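Local coordinates for molybdopterin biosynthesis moeA protein (Pyrococcus horikoshii, PDB 1WU2) that probably takes part in molybdenum cofactor biosynthesis, as in other MoeA proteins, which serve the insertion of molybdenum into molybdopterin, at residues Phe287-Gly290 / Glu291-Phe294; Gly384-Arg387 / Gly388-Val391; Thr211-Ile214 / Met215-Leu219. One frame throughout, in Å; residues are numbered along the deposited sequence.

Contact 1: residues Phe287-Gly290 / Glu291-Phe294; sequences FGYG and EKVF
The Y289 ring turns its edge toward one face of the F294 ring, with Y289 CD1 3.7 Å above the F294 plane and over its centre. The pair is edge-to-face, though the planes, 61° apart, stop short of perpendicular; Y289 CE1 comes within 3.5 Å of F294 CE2. At the edge of the F287 ring, in its plane, sits F294 CD1, 3.8 Å from F287 CZ. L17 of helix 10-20 touches all three aromatic side chains, and F287 stacks further on F310, so large flat apolar groups suit this buried side of the hairpin. V293 points to the other side, a branched residue packed on I253 and L255.

The two strands are joined by a type I' turn, with E291 and K292 at its corner, both with positive phi and both leaving the backbone away from the first strand, although K292 CD passes beside Y289 OH. G290 N gives a nearly straight bond (160°) to V293 O at 3.1 Å; V293 N returns one to G290 O, also 3.1 Å. A CA-H...O contact between Y289 CA and V293 O adds to these.

With CG anti to the backbone N (chi1 167°), the tyrosine reaches along the hairpin and sets its hydroxyl beside the turn, where K292 N makes a weak bond to Y289 OH of 3.3 Å. The hydroxyl's stronger partner is the D20 carboxylate, while K292 NZ binds D20 O. A phenylalanine at this position would probably leave D20 and the K292 amide without their shared hydroxyl mate. Tyrosine therefore does two jobs: its ring edge presents C-H groups to the electron-rich face of F294, and its polar end ties the turn to the end of helix 10-20.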
loop_
_atom_site.group_PDB
_atom_site.type_symbol
_atom_site.label_atom_id
_atom_site.label_comp_id
_atom_site.label_asym_id
_atom_site.label_seq_id
_atom_site.Cartn_x
_atom_site.Cartn_y
_atom_site.Cartn_z
ATOM N N PHE A 287 -23.319 -13.834 -3.106
ATOM C CA PHE A 287 -22.667 -13.731 -1.800
ATOM C C PHE A 287 -23.685 -13.768 -0.655
ATOM O O PHE A 287 -24.743 -13.145 -0.734
ATOM C CB PHE A 287 -21.833 -12.442 -1.721
ATOM C CG PHE A 287 -21.258 -12.170 -0.358
ATOM C CD1 PHE A 287 -20.088 -12.794 0.059
ATOM C CD2 PHE A 287 -21.890 -11.290 0.508
ATOM C CE1 PHE A 287 -19.564 -12.542 1.323
ATOM C CE2 PHE A 287 -21.374 -11.038 1.767
ATOM C CZ PHE A 287 -20.211 -11.665 2.177
ATOM N N GLY A 288 -23.353 -14.516 0.395
ATOM C CA GLY A 288 -24.122 -14.534 1.634
ATOM C C GLY A 288 -23.214 -14.501 2.855
ATOM O O GLY A 288 -21.988 -14.591 2.730
ATOM N N TYR A 289 -23.810 -14.363 4.037
ATOM C CA TYR A 289 -23.051 -14.363 5.284
ATOM C C TYR A 289 -23.908 -14.688 6.509
ATOM O O TYR A 289 -25.051 -14.247 6.613
ATOM C CB TYR A 289 -22.362 -13.013 5.500
ATOM C CG TYR A 289 -21.826 -12.840 6.905
ATOM C CD1 TYR A 289 -20.563 -13.313 7.249
ATOM C CD2 TYR A 289 -22.596 -12.236 7.897
ATOM C CE1 TYR A 289 -20.072 -13.173 8.534
ATOM C CE2 TYR A 289 -22.115 -12.095 9.188
ATOM C CZ TYR A 289 -20.851 -12.566 9.499
ATOM O OH TYR A 289 -20.367 -12.427 10.776
ATOM N N GLY A 290 -23.322 -15.441 7.438
ATOM C CA GLY A 290 -23.939 -15.743 8.719
ATOM C C GLY A 290 -23.006 -16.523 9.638
ATOM O O GLY A 290 -22.275 -17.400 9.179
ATOM N N GLU A 291 -23.036 -16.203 10.930
ATOM C CA GLU A 291 -22.229 -16.887 11.950
ATOM C C GLU A 291 -20.728 -16.854 11.649
ATOM O O GLU A 291 -20.038 -17.868 11.789
ATOM C CB GLU A 291 -22.680 -18.342 12.122
ATOM C CG GLU A 291 -24.176 -18.532 12.270
ATOM C CD GLU A 291 -24.528 -19.942 12.710
ATOM O OE1 GLU A 291 -24.759 -20.140 13.923
ATOM O OE2 GLU A 291 -24.565 -20.853 11.852
ATOM N N LYS A 292 -20.235 -15.682 11.243
ATOM C CA LYS A 292 -18.821 -15.473 10.898
ATOM C C LYS A 292 -18.378 -16.181 9.609
ATOM O O LYS A 292 -17.183 -16.264 9.343
ATOM C CB LYS A 292 -17.893 -15.891 12.056
ATOM C CG LYS A 292 -18.331 -15.431 13.445
ATOM C CD LYS A 292 -18.564 -13.933 13.490
ATOM C CE LYS A 292 -18.623 -13.422 14.921
ATOM N NZ LYS A 292 -19.681 -12.400 15.092
ATOM N N VAL A 293 -19.324 -16.665 8.808
ATOM C CA VAL A 293 -19.009 -17.433 7.603
ATOM C C VAL A 293 -19.407 -16.654 6.348
ATOM O O VAL A 293 -20.559 -16.266 6.187
ATOM C CB VAL A 293 -19.712 -18.806 7.596
ATOM C CG1 VAL A 293 -19.237 -19.649 6.420
ATOM C CG2 VAL A 293 -19.462 -19.543 8.903
ATOM N N PHE A 294 -18.440 -16.456 5.460
ATOM C CA PHE A 294 -18.619 -15.701 4.227
ATOM C C PHE A 294 -18.735 -16.683 3.062
ATOM O O PHE A 294 -17.768 -17.369 2.737
ATOM C CB PHE A 294 -17.404 -14.790 3.985
ATOM C CG PHE A 294 -17.249 -13.679 4.996
ATOM C CD1 PHE A 294 -17.394 -12.351 4.612
ATOM C CD2 PHE A 294 -16.930 -13.953 6.317
ATOM C CE1 PHE A 294 -17.243 -11.324 5.531
ATOM C CE2 PHE A 294 -16.781 -12.929 7.241
ATOM C CZ PHE A 294 -16.936 -11.613 6.847
#

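Contact 2: residues Gly384-Arg387 / Gly388-Val391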
loop_
_atom_site.group_PDB
_atom_site.type_symbol
_atom_site.label_atom_id
_atom_site.label_comp_id
_atom_site.label_asym_id
_atom_site.label_seq_id
_atom_site.Cartn_x
_atom_site.Cartn_y
_atom_site.Cartn_z
ATOM N N GLY A 384 -25.548 4.895 -14.940
ATOM C CA GLY A 384 -24.181 4.892 -15.435
ATOM C C GLY A 384 -23.559 6.271 -15.544
ATOM O O GLY A 384 -24.239 7.288 -15.381
ATOM N N TYR A 385 -22.257 6.294 -15.824
ATOM C CA TYR A 385 -21.497 7.533 -15.981
ATOM C C TYR A 385 -20.982 7.697 -17.407
ATOM O O TYR A 385 -20.688 6.719 -18.085
ATOM C CB TYR A 385 -20.307 7.552 -15.020
ATOM C CG TYR A 385 -20.658 7.301 -13.569
ATOM C CD1 TYR A 385 -21.789 7.878 -12.989
ATOM C CD2 TYR A 385 -19.856 6.488 -12.772
ATOM C CE1 TYR A 385 -22.110 7.649 -11.655
ATOM C CE2 TYR A 385 -20.169 6.256 -11.439
ATOM C CZ TYR A 385 -21.297 6.839 -10.886
ATOM O OH TYR A 385 -21.614 6.612 -9.569
ATOM N N ARG A 386 -20.869 8.947 -17.847
ATOM C CA ARG A 386 -20.313 9.274 -19.154
ATOM C C ARG A 386 -18.822 9.555 -19.036
ATOM O O ARG A 386 -18.322 9.857 -17.955
ATOM C CB ARG A 386 -20.993 10.515 -19.732
ATOM C CG ARG A 386 -22.512 10.459 -19.769
ATOM C CD ARG A 386 -23.225 11.441 -18.842
ATOM N NE ARG A 386 -24.098 12.363 -19.574
ATOM C CZ ARG A 386 -23.683 13.410 -20.289
ATOM N NH1 ARG A 386 -22.388 13.701 -20.395
ATOM N NH2 ARG A 386 -24.574 14.179 -20.909
ATOM N N ARG A 387 -18.119 9.457 -20.158
ATOM C CA ARG A 387 -16.725 9.866 -20.232
ATOM C C ARG A 387 -16.657 11.382 -20.066
ATOM O O ARG A 387 -17.477 12.106 -20.629
ATOM C CB ARG A 387 -16.095 9.430 -21.562
ATOM C CG ARG A 387 -16.704 10.071 -22.809
ATOM C CD ARG A 387 -16.533 9.242 -24.076
ATOM N NE ARG A 387 -16.737 10.032 -25.291
ATOM C CZ ARG A 387 -17.919 10.428 -25.766
ATOM N NH1 ARG A 387 -19.053 10.123 -25.140
ATOM N NH2 ARG A 387 -17.967 11.143 -26.885
ATOM N N GLY A 388 -15.697 11.851 -19.273
ATOM C CA GLY A 388 -15.595 13.257 -18.917
ATOM C C GLY A 388 -16.043 13.528 -17.491
ATOM O O GLY A 388 -15.529 14.441 -16.848
ATOM N N GLU A 389 -17.012 12.751 -17.007
ATOM C CA GLU A 389 -17.469 12.841 -15.620
ATOM C C GLU A 389 -16.345 12.463 -14.663
ATOM O O GLU A 389 -15.635 11.488 -14.889
ATOM C CB GLU A 389 -18.655 11.901 -15.365
ATOM C CG GLU A 389 -20.017 12.443 -15.769
ATOM C CD GLU A 389 -21.154 11.739 -15.046
ATOM O OE1 GLU A 389 -21.293 11.937 -13.817
ATOM O OE2 GLU A 389 -21.907 10.984 -15.700
ATOM N N GLU A 390 -16.198 13.234 -13.592
ATOM C CA GLU A 390 -15.272 12.892 -12.524
ATOM C C GLU A 390 -15.881 11.818 -11.627
ATOM O O GLU A 390 -17.062 11.874 -11.289
ATOM C CB GLU A 390 -14.917 14.129 -11.704
ATOM C CG GLU A 390 -14.165 15.180 -12.499
ATOM C CD GLU A 390 -13.627 16.292 -11.625
ATOM O OE1 GLU A 390 -14.427 16.897 -10.871
ATOM O OE2 GLU A 390 -12.404 16.561 -11.693
ATOM N N VAL A 391 -15.061 10.840 -11.255
ATOM C CA VAL A 391 -15.486 9.725 -10.418
ATOM C C VAL A 391 -14.481 9.475 -9.300
ATOM O O VAL A 391 -13.311 9.848 -9.403
ATOM C CB VAL A 391 -15.657 8.427 -11.243
ATOM C CG1 VAL A 391 -16.770 8.592 -12.265
ATOM C CG2 VAL A 391 -14.347 8.027 -11.932
#
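E389 reaches back across its own turn to accept a hydrogen bond from R386 N, with E389 OE2 3.1 Å from that nitrogen. The bond is almost straight (168°), and it meets the oxygen on the anti side, out of the carboxylate plane. In the other direction E389 N gives a weak bond to R386 O at 3.3 Å, so one residue uses both backbone and side chain to hold the turn. The chain of E389 is extended beyond CG, which a glutamate needs to span this gap. The same OE2 lies 3.4 Å from R386 CD, whereas R386 NE stays 4.7 Å from E389 OE2: opposite charges that may attract weakly without forming a salt bridge. Beside them Y385 and E389 cross at about a right angle, and Y385 CD2 packs against V391 CG1 at 3.8 Å.

The backbone that positions these groups is a type II turn from R386 to E389. G388 has a phi of 105°, where a CB would clash with R387 O, so glycine suits the third position. G384, with phi 132°, needs glycine for a similar reason. R386 and R387 are exposed; the R386 side chain also lies on D335, whose carboxylate receives a hydrogen bond from R387 N.

Outward from the turn, Y385 bonds through its backbone to I336 on strand 336-337. G388 and E389 have backbone bonds with L332, and V391 with A330, all on strand 327-332. The Y385 ring and the V391 side chain rest on L332 of that strand and on L376 of strand 374-378, which flanks strand 390-395 on its other side.

Contact 3: residues Thr211-Ile214 / Met215-Leu219; sequences TNSI and MLQGL
Q217 grips the carbonyl of S213 in the first turns of the alpha helix 212-222, where T211 holds the N-cap position without a capping bond from its side chain. The tight part is the backbone ladder: L216 N reaches N212 O at 2.9 Å, and G218 N reaches I214 O in a nearly straight bond (171°). The bond from M215 N to T211 O, at the first turn, is weak. Two side-chain pairs meet more loosely: N212 OD1 is 4.0 Å from CE of M215, a selenomethionine here, as the two chains run alongside each other toward V303 of helix 300-319. I214 CD1 is 4.1 Å from Q217 OE1, where the pair cross near a right angle. S213, small and partly exposed, is the least buried of the group, and its amide bonds to E210 OE2. The I214 side chain, by contrast, packs on V166 of the second subunit, and Q217 touches R33 there. Leucine suits L216, which presses on I187 and I256. With CG beside its own backbone N (chi1 -78°), the extended glutamine chain runs back along the helix, and S213 O takes two bonds: Q217 N at 3.0 Å and, weakly, Q217 NE2 at 3.0 Å.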
loop_
_atom_site.group_PDB
_atom_site.type_symbol
_atom_site.label_atom_id
_atom_site.label_comp_id
_atom_site.label_asym_id
_atom_site.label_seq_id
_atom_site.Cartn_x
_atom_site.Cartn_y
_atom_site.Cartn_z
ATOM N N THR A 211 -7.465 -21.668 -7.901
ATOM C CA THR A 211 -6.795 -20.372 -7.935
ATOM C C THR A 211 -7.190 -19.439 -6.776
ATOM O O THR A 211 -6.381 -18.625 -6.336
ATOM C CB THR A 211 -7.077 -19.726 -9.321
ATOM O OG1 THR A 211 -6.039 -20.101 -10.240
ATOM C CG2 THR A 211 -7.000 -18.217 -9.290
ATOM N N ASN A 212 -8.419 -19.562 -6.286
ATOM C CA ASN A 212 -8.926 -18.676 -5.241
ATOM C C ASN A 212 -8.256 -18.828 -3.886
ATOM O O ASN A 212 -8.267 -17.894 -3.090
ATOM C CB ASN A 212 -10.431 -18.869 -5.065
ATOM C CG ASN A 212 -11.220 -18.363 -6.249
ATOM O OD1 ASN A 212 -10.716 -17.587 -7.067
ATOM N ND2 ASN A 212 -12.463 -18.804 -6.354
ATOM N N SER A 213 -7.680 -19.997 -3.623
ATOM C CA SER A 213 -7.056 -20.248 -2.333
ATOM C C SER A 213 -5.851 -19.339 -2.149
ATOM O O SER A 213 -5.787 -18.575 -1.190
ATOM C CB SER A 213 -6.622 -21.706 -2.203
ATOM O OG SER A 213 -6.119 -21.940 -0.902
ATOM N N ILE A 214 -4.908 -19.429 -3.080
ATOM C CA ILE A 214 -3.690 -18.628 -3.026
ATOM C C ILE A 214 -3.973 -17.125 -3.141
ATOM O O ILE A 214 -3.269 -16.323 -2.532
ATOM C CB ILE A 214 -2.660 -19.106 -4.096
ATOM C CG1 ILE A 214 -1.310 -18.396 -3.929
ATOM C CG2 ILE A 214 -3.179 -18.887 -5.515
ATOM C CD1 ILE A 214 -0.694 -18.519 -2.554
HETATM N N MSE A 215 -5.006 -16.749 -3.895
HETATM C CA MSE A 215 -5.364 -15.337 -4.034
HETATM C C MSE A 215 -5.924 -14.788 -2.732
HETATM O O MSE A 215 -5.590 -13.679 -2.329
HETATM C CB MSE A 215 -6.376 -15.109 -5.156
HETATM C CG MSE A 215 -6.662 -13.627 -5.393
HETATM SE SE MSE A 215 -7.908 -13.285 -6.832
HETATM C CE MSE A 215 -9.529 -13.913 -5.974
ATOM N N LEU A 216 -6.778 -15.568 -2.081
ATOM C CA LEU A 216 -7.350 -15.173 -0.799
ATOM C C LEU A 216 -6.308 -15.158 0.320
ATOM O O LEU A 216 -6.411 -14.355 1.235
ATOM C CB LEU A 216 -8.524 -16.081 -0.419
ATOM C CG LEU A 216 -9.823 -15.833 -1.192
ATOM C CD1 LEU A 216 -10.820 -16.954 -0.914
ATOM C CD2 LEU A 216 -10.425 -14.483 -0.841
ATOM N N GLN A 217 -5.307 -16.031 0.245
ATOM C CA GLN A 217 -4.226 -16.035 1.232
ATOM C C GLN A 217 -3.496 -14.694 1.203
ATOM O O GLN A 217 -3.323 -14.056 2.232
ATOM C CB GLN A 217 -3.237 -17.175 0.969
ATOM C CG GLN A 217 -3.733 -18.532 1.437
ATOM C CD GLN A 217 -2.998 -19.688 0.779
ATOM O OE1 GLN A 217 -1.842 -19.962 1.106
ATOM N NE2 GLN A 217 -3.668 -20.371 -0.142
ATOM N N GLY A 218 -3.091 -14.268 0.013
ATOM C CA GLY A 218 -2.435 -12.986 -0.164
ATOM C C GLY A 218 -3.289 -11.796 0.236
ATOM O O GLY A 218 -2.781 -10.845 0.815
ATOM N N LEU A 219 -4.582 -11.857 -0.072
ATOM C CA LEU A 219 -5.493 -10.742 0.176
ATOM C C LEU A 219 -5.750 -10.574 1.669
ATOM O O LEU A 219 -5.849 -9.449 2.168
ATOM C CB LEU A 219 -6.821 -10.954 -0.563
ATOM C CG LEU A 219 -6.835 -10.685 -2.074
ATOM C CD1 LEU A 219 -8.089 -11.282 -2.709
ATOM C CD2 LEU A 219 -6.750 -9.197 -2.363
#

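Along the chain contact 3 comes first, then contact 1, then contact 2. Contacts 1 and 3 share the probable molybdopterin binding domain. Their centres are 18 Å apart and their nearest atoms about 8 Å; the hairpin 288-295 belongs to the six-stranded mixed sheet that also holds strands 184-190 and 226-233, on which helix 212-222 packs, and helix 300-319 touches both contacts. Contact 2 lies in the C-terminal region, its centre 34 Å from contact 1 and 32 Å from contact 3. The three thus sample a hairpin inside the mixed sheet, a helix reaching the second subunit, and a surface turn in domain IV of MoeA, without touching one another.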